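Local structure of ribosomal RNA processing protein 6 (Trypanosoma brucei brucei, 4NLC) at residues I45-P51 against Y165-L169; V84-L88 against L134-V138; L169-A175 against V253-S257. The protein probably degrades and trims RNA from its 3' end as an exosome-associated exoribonuclease, of which this chain is the catalytic core with its exonuclease and HRDC domains. The protein carries 1 engineered substitution. All coordinates share one frame; numbering follows the deposited sequence.

Contact 1 (I45-P51 against Y165-L169); sequences IKAVSVP and YIVNL
N168 meets the loop S49-P51 with its amide, next to an apolar patch of I45, V48 and V167. The bond from CA to CB of N168 is directed toward 45-51; N168 CG then lies 4.0 Å from V48 CG1. At the fork OD1 lies against the same methyl, while N168 ND2 continues to the backbone, donating to S49 O at 3.1 Å with an N-H...O angle of 171°. The acceptor sits in the amide plane, although the donor is tilted 30° from the carbonyl plane of S49. P51 CD, 3.6 Å from N168 ND2, closes in on the nitrogen, whose other bond goes to P142 O; two carbonyls thus fix the rotation of the amide. The segment 165-169 leads into strand 169-171, an outermost strand of the mixed sheet in the RNase H-like exonuclease fold, and 45-51 carries the end of helix 42-46 and the loop after it. Next to the amide, V167 divides its methyls: CG1, anti to the backbone N (chi1 170°), packs on V48 CG1 at 3.9 Å, and CG2 faces I45 CG1 at 4.1 Å. Further along, I45 CD1 rests 3.5 Å from I166 O, and R258 and S261 of helix 249-261 also touch the I45 side chain.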
# COMPACT_ATOMS: atom_id res chain seq x y z
N ILE A 45 5.72 -15.72 -13.60
CA ILE A 45 5.44 -16.21 -12.24
C ILE A 45 4.82 -17.63 -12.27
O ILE A 45 5.20 -18.50 -11.46
CB ILE A 45 4.60 -15.19 -11.42
CG1 ILE A 45 5.34 -13.82 -11.26
CG2 ILE A 45 4.15 -15.77 -10.07
CD1 ILE A 45 4.51 -12.66 -10.60
N LYS A 46 3.89 -17.88 -13.19
CA LYS A 46 3.26 -19.20 -13.31
C LYS A 46 4.23 -20.26 -13.86
O LYS A 46 4.00 -21.44 -13.64
CB LYS A 46 1.97 -19.14 -14.15
CG LYS A 46 0.86 -18.33 -13.48
CD LYS A 46 -0.18 -17.91 -14.47
CE LYS A 46 -1.25 -17.08 -13.81
NZ LYS A 46 -2.25 -16.59 -14.81
N ALA A 47 5.30 -19.86 -14.56
CA ALA A 47 6.32 -20.77 -15.11
C ALA A 47 7.57 -20.88 -14.19
O ALA A 47 8.54 -21.52 -14.59
CB ALA A 47 6.74 -20.27 -16.49
N VAL A 48 7.57 -20.25 -13.00
CA VAL A 48 8.76 -20.21 -12.13
C VAL A 48 8.66 -21.19 -10.97
O VAL A 48 7.61 -21.32 -10.34
CB VAL A 48 9.07 -18.75 -11.68
CG1 VAL A 48 8.99 -18.54 -10.17
CG2 VAL A 48 10.42 -18.29 -12.22
N SER A 49 9.79 -21.87 -10.67
CA SER A 49 9.88 -22.83 -9.57
C SER A 49 10.47 -22.16 -8.33
O SER A 49 11.19 -21.17 -8.44
CB SER A 49 10.79 -23.99 -9.96
OG SER A 49 10.52 -24.49 -11.25
N VAL A 50 10.22 -22.76 -7.17
CA VAL A 50 10.81 -22.32 -5.90
C VAL A 50 12.28 -22.85 -5.93
O VAL A 50 12.48 -24.01 -6.33
CB VAL A 50 10.05 -22.93 -4.69
CG1 VAL A 50 10.62 -22.42 -3.38
CG2 VAL A 50 8.54 -22.69 -4.77
N PRO A 51 13.31 -22.05 -5.54
CA PRO A 51 14.69 -22.59 -5.53
C PRO A 51 14.79 -23.77 -4.56
O PRO A 51 14.43 -23.64 -3.40
CB PRO A 51 15.55 -21.38 -5.09
CG PRO A 51 14.66 -20.17 -5.25
CD PRO A 51 13.27 -20.66 -5.04
N TYR A 165 7.13 -5.96 -9.54
CA TYR A 165 6.49 -7.27 -9.44
C TYR A 165 7.44 -8.31 -8.81
O TYR A 165 8.64 -8.35 -9.13
CB TYR A 165 6.05 -7.74 -10.84
CG TYR A 165 5.09 -6.77 -11.50
CD1 TYR A 165 5.56 -5.70 -12.28
CD2 TYR A 165 3.71 -6.92 -11.37
CE1 TYR A 165 4.69 -4.81 -12.88
CE2 TYR A 165 2.83 -6.05 -12.00
CZ TYR A 165 3.32 -4.97 -12.72
OH TYR A 165 2.45 -4.12 -13.33
N ILE A 166 6.87 -9.17 -7.94
CA ILE A 166 7.61 -10.14 -7.15
C ILE A 166 7.58 -11.56 -7.72
O ILE A 166 6.54 -12.20 -7.78
CB ILE A 166 7.16 -10.10 -5.66
CG1 ILE A 166 6.94 -8.66 -5.17
CG2 ILE A 166 8.21 -10.80 -4.79
CD1 ILE A 166 5.80 -8.51 -4.09
N VAL A 167 8.76 -12.04 -8.14
CA VAL A 167 8.98 -13.39 -8.61
C VAL A 167 9.58 -14.11 -7.38
O VAL A 167 10.62 -13.71 -6.87
CB VAL A 167 9.92 -13.43 -9.85
CG1 VAL A 167 10.33 -14.86 -10.20
CG2 VAL A 167 9.27 -12.76 -11.06
N ASN A 168 8.87 -15.11 -6.88
CA ASN A 168 9.21 -15.89 -5.69
C ASN A 168 9.04 -15.09 -4.39
O ASN A 168 9.97 -14.88 -3.60
CB ASN A 168 10.55 -16.59 -5.78
CG ASN A 168 10.42 -17.91 -6.47
OD1 ASN A 168 9.36 -18.58 -6.43
ND2 ASN A 168 11.46 -18.33 -7.14
N LEU A 169 7.79 -14.70 -4.18
CA LEU A 169 7.35 -14.08 -2.97
C LEU A 169 7.13 -15.18 -1.95
O LEU A 169 6.66 -16.28 -2.29
CB LEU A 169 5.98 -13.36 -3.22
CG LEU A 169 5.20 -12.84 -1.98
CD1 LEU A 169 5.91 -11.67 -1.34
CD2 LEU A 169 3.78 -12.45 -2.33

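Contact 2 (V84-L88 against L134-V138); sequences VAVLL and LMAPV
V84 and V138 form the tight half of this contact, an example of two segments, helical and in part 3-10, joined mainly by apolar packing. The two valines run antiparallel alongside each other, V84 CG1 3.9 Å from V138 CG2. That same V138 methyl also lies 3.5 Å from V84 O and 3.7 Å from L87 CB. Its place follows from the first torsion: CG1 is anti to the backbone N (chi1 177°), which leaves CG2 anti to the carbonyl carbon and directed at the turn V84-L88. V84 also sets both methyls, CG1 and CG2, 3.5 Å from L134 O. On the side facing the sheet, the M135 chain turns at its sulfur (chi3 69°), so that M135 CE meets L87 CD1 at 3.8 Å. I114 of strand 108-115 touches both L87 and M135, and I93 of strand 92-100 touches L87 and V138, so helix 77-87, the 3-10 turn and helix 136-140 pack against the central sheet of the exonuclease domain.

The solvent side is sparser. There L88, which is exposed, touches V138 CG2 through L88 CD2 at 3.9 Å and P137 CB only at 4.2 Å. No hydrogen bond crosses between the segments; the chemistry implies cohesion through the fit of methyl groups and the burial of apolar surface rather than through directional polar bonds.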
# COMPACT_ATOMS: atom_id res chain seq x y z
N VAL A 84 20.88 -2.22 -4.92
CA VAL A 84 20.40 -3.24 -5.86
C VAL A 84 21.52 -4.31 -6.11
O VAL A 84 21.21 -5.49 -6.14
CB VAL A 84 19.80 -2.60 -7.15
CG1 VAL A 84 19.65 -3.61 -8.30
CG2 VAL A 84 18.46 -1.94 -6.84
N ALA A 85 22.78 -3.89 -6.21
CA ALA A 85 23.89 -4.84 -6.44
C ALA A 85 24.19 -5.67 -5.20
O ALA A 85 24.55 -6.83 -5.33
CB ALA A 85 25.14 -4.13 -6.95
N VAL A 86 24.03 -5.08 -4.00
CA VAL A 86 24.21 -5.80 -2.73
C VAL A 86 23.11 -6.91 -2.67
O VAL A 86 23.43 -8.07 -2.45
CB VAL A 86 24.12 -4.84 -1.49
CG1 VAL A 86 23.82 -5.61 -0.21
CG2 VAL A 86 25.38 -4.01 -1.34
N LEU A 87 21.85 -6.53 -2.92
CA LEU A 87 20.72 -7.45 -2.90
C LEU A 87 20.86 -8.62 -3.87
O LEU A 87 20.37 -9.72 -3.57
CB LEU A 87 19.42 -6.70 -3.12
CG LEU A 87 19.02 -5.58 -2.13
CD1 LEU A 87 17.66 -5.07 -2.47
CD2 LEU A 87 19.09 -6.03 -0.66
N LEU A 88 21.56 -8.40 -5.02
CA LEU A 88 21.80 -9.42 -6.04
C LEU A 88 22.73 -10.55 -5.57
O LEU A 88 22.78 -11.58 -6.23
CB LEU A 88 22.29 -8.83 -7.38
CG LEU A 88 21.29 -7.97 -8.21
CD1 LEU A 88 22.03 -7.20 -9.33
CD2 LEU A 88 20.13 -8.79 -8.78
N LEU A 134 14.62 0.49 -11.06
CA LEU A 134 15.98 -0.09 -10.97
C LEU A 134 16.07 -1.30 -10.05
O LEU A 134 17.05 -2.03 -10.09
CB LEU A 134 17.04 0.96 -10.59
CG LEU A 134 17.28 2.08 -11.63
CD1 LEU A 134 18.13 3.18 -11.06
CD2 LEU A 134 17.88 1.54 -12.92
N MET A 135 15.03 -1.53 -9.25
CA MET A 135 14.93 -2.66 -8.33
C MET A 135 14.37 -3.90 -9.04
O MET A 135 14.42 -4.97 -8.47
CB MET A 135 14.05 -2.30 -7.12
CG MET A 135 14.52 -1.06 -6.37
SD MET A 135 14.18 -1.17 -4.62
CE MET A 135 15.38 -2.53 -4.17
N ALA A 136 13.82 -3.75 -10.27
CA ALA A 136 13.27 -4.86 -11.06
C ALA A 136 14.23 -6.09 -11.20
O ALA A 136 13.74 -7.21 -11.10
CB ALA A 136 12.78 -4.39 -12.43
N PRO A 137 15.58 -5.97 -11.32
CA PRO A 137 16.40 -7.21 -11.36
C PRO A 137 16.32 -8.03 -10.06
O PRO A 137 16.32 -9.25 -10.11
CB PRO A 137 17.82 -6.68 -11.60
CG PRO A 137 17.63 -5.33 -12.22
CD PRO A 137 16.43 -4.78 -11.51
N VAL A 138 16.19 -7.36 -8.90
CA VAL A 138 16.07 -8.03 -7.60
C VAL A 138 14.68 -8.65 -7.46
O VAL A 138 14.59 -9.85 -7.19
CB VAL A 138 16.45 -7.12 -6.39
CG1 VAL A 138 16.23 -7.85 -5.05
CG2 VAL A 138 17.89 -6.64 -6.49

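Contact 3 (L169-A175 against V253-S257); sequences LFDTSIA and VFQES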
# COMPACT_ATOMS: atom_id res chain seq x y z
N LEU A 169 7.79 -14.70 -4.18
CA LEU A 169 7.35 -14.08 -2.97
C LEU A 169 7.13 -15.18 -1.95
O LEU A 169 6.66 -16.28 -2.29
CB LEU A 169 5.98 -13.36 -3.22
CG LEU A 169 5.20 -12.84 -1.98
CD1 LEU A 169 5.91 -11.67 -1.34
CD2 LEU A 169 3.78 -12.45 -2.33
N PHE A 170 7.51 -14.90 -0.70
CA PHE A 170 7.18 -15.76 0.43
C PHE A 170 6.52 -14.85 1.47
O PHE A 170 7.13 -13.87 1.90
CB PHE A 170 8.35 -16.56 1.01
CG PHE A 170 7.89 -17.58 2.04
CD1 PHE A 170 7.71 -17.23 3.37
CD2 PHE A 170 7.62 -18.90 1.67
CE1 PHE A 170 7.31 -18.17 4.32
CE2 PHE A 170 7.23 -19.85 2.62
CZ PHE A 170 7.06 -19.47 3.93
N ASP A 171 5.27 -15.14 1.81
CA ASP A 171 4.51 -14.34 2.76
C ASP A 171 4.43 -15.08 4.11
O ASP A 171 3.78 -16.12 4.20
CB ASP A 171 3.12 -14.01 2.19
CG ASP A 171 2.32 -12.99 3.00
OD1 ASP A 171 2.41 -12.99 4.25
OD2 ASP A 171 1.53 -12.25 2.39
N THR A 172 5.12 -14.53 5.13
CA THR A 172 5.20 -15.14 6.46
C THR A 172 3.84 -15.12 7.21
O THR A 172 3.62 -15.94 8.11
CB THR A 172 6.34 -14.53 7.30
OG1 THR A 172 6.31 -13.12 7.19
CG2 THR A 172 7.70 -15.04 6.87
N SER A 173 2.92 -14.23 6.82
CA SER A 173 1.60 -14.18 7.42
C SER A 173 0.78 -15.38 6.87
O SER A 173 0.09 -16.04 7.64
CB SER A 173 0.93 -12.84 7.14
OG SER A 173 -0.39 -12.83 7.66
N ILE A 174 0.93 -15.70 5.57
CA ILE A 174 0.26 -16.86 4.95
C ILE A 174 0.78 -18.15 5.62
O ILE A 174 -0.02 -19.03 5.91
CB ILE A 174 0.34 -16.87 3.39
CG1 ILE A 174 -0.43 -15.66 2.78
CG2 ILE A 174 -0.17 -18.21 2.81
CD1 ILE A 174 -0.34 -15.56 1.25
N ALA A 175 2.10 -18.22 5.91
CA ALA A 175 2.71 -19.36 6.62
C ALA A 175 2.01 -19.57 7.98
O ALA A 175 1.56 -20.67 8.27
CB ALA A 175 4.20 -19.12 6.84
N VAL A 253 2.68 -23.11 1.04
CA VAL A 253 2.79 -21.71 1.44
C VAL A 253 3.47 -20.89 0.33
O VAL A 253 2.99 -19.81 -0.01
CB VAL A 253 3.43 -21.56 2.83
CG1 VAL A 253 3.64 -20.09 3.17
CG2 VAL A 253 2.53 -22.21 3.89
N PHE A 254 4.51 -21.44 -0.31
CA PHE A 254 5.16 -20.82 -1.46
C PHE A 254 4.14 -20.68 -2.60
O PHE A 254 4.16 -19.68 -3.29
CB PHE A 254 6.34 -21.66 -1.94
CG PHE A 254 7.66 -21.24 -1.33
CD1 PHE A 254 8.32 -20.09 -1.77
CD2 PHE A 254 8.27 -22.02 -0.35
CE1 PHE A 254 9.55 -19.71 -1.21
CE2 PHE A 254 9.49 -21.63 0.22
CZ PHE A 254 10.13 -20.49 -0.23
N GLN A 255 3.22 -21.67 -2.74
CA GLN A 255 2.18 -21.68 -3.78
C GLN A 255 1.12 -20.62 -3.54
O GLN A 255 0.76 -19.90 -4.47
CB GLN A 255 1.56 -23.08 -3.96
CG GLN A 255 2.52 -24.01 -4.72
CD GLN A 255 2.28 -25.50 -4.55
OE1 GLN A 255 1.61 -25.97 -3.63
NE2 GLN A 255 2.90 -26.27 -5.42
N GLU A 256 0.66 -20.50 -2.29
CA GLU A 256 -0.31 -19.50 -1.88
C GLU A 256 0.26 -18.08 -2.03
O GLU A 256 -0.45 -17.21 -2.51
CB GLU A 256 -0.82 -19.79 -0.46
CG GLU A 256 -1.64 -21.07 -0.40
CD GLU A 256 -3.05 -20.95 -0.93
OE1 GLU A 256 -3.26 -21.19 -2.14
OE2 GLU A 256 -3.96 -20.64 -0.13
N SER A 257 1.55 -17.87 -1.63
CA SER A 257 2.28 -16.60 -1.76
C SER A 257 2.43 -16.20 -3.25
O SER A 257 2.28 -15.03 -3.57
CB SER A 257 3.66 -16.70 -1.12
OG SER A 257 3.58 -17.17 0.22
O HOH W 1 6.18 -17.87 -4.41
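Strand 169-171 passes the segment 253-257 of helix 249-261 at 108°, with the short axes 7.0 Å apart at closest approach, and the backbone N of D171 donates to S257 OG at 3.1 Å. S257 OG in turn donates to V253 O at 2.7 Å, from above the carbonyl plane; the S257 N bond reaches that oxygen from the opposite face. The hydroxyl thus relays the strand's N-H to a carbonyl already used within the helix. Beside it, a water donates to both L169 O and F254 O. F170 and F254 make a T-shaped pair, with centroids 4.7 Å apart and planes at 63°. With its CG anti to the backbone N (chi1 -171°), F170 brings CD2 over the centre of the F254 ring, 3.4 Å above its plane. At the strand-to-helix junction of this RNase H-like fold, D171 is the N-cap of helix 172-178: D171 OD1 accepts from S173 N at 2.9 Å and more weakly from I174 N. Its carboxylate also accepts from G150 N and A151 N, tying the cap to the segment after strand 145-148. V253 CG1 touches F170 CZ at 3.6 Å and also CA and CB of A175. Farther out, the I174 and E256 side chains run nearly perpendicular, with I174 CG2 3.7 Å from E256 CB.

In the fold
The contacts gather about the mixed sheet of the exonuclease domain; contact 3 includes its edge strand. Along the sequence, contact 2 is nested inside the loop closed by contact 1, and contact 3 follows in series. Contacts 1 and 3, with centres about 12 Å apart, share L169 at the start of edge strand 169-171 and touch where V50 CG1 meets F254 CE1 at 3.6 Å. Contact 2 stands apart, its centre about 16 Å from that of contact 1 and about 21 Å from that of contact 3, joining helices 77-87 and 136-140. K146 of strand 145-148 bridges the gap, its NZ bonding V138 O and V167 O. Through contacts 1 and 3, segment 45-51 and helix 249-261 both pack at edge strand 169-171 and the residues leading into it.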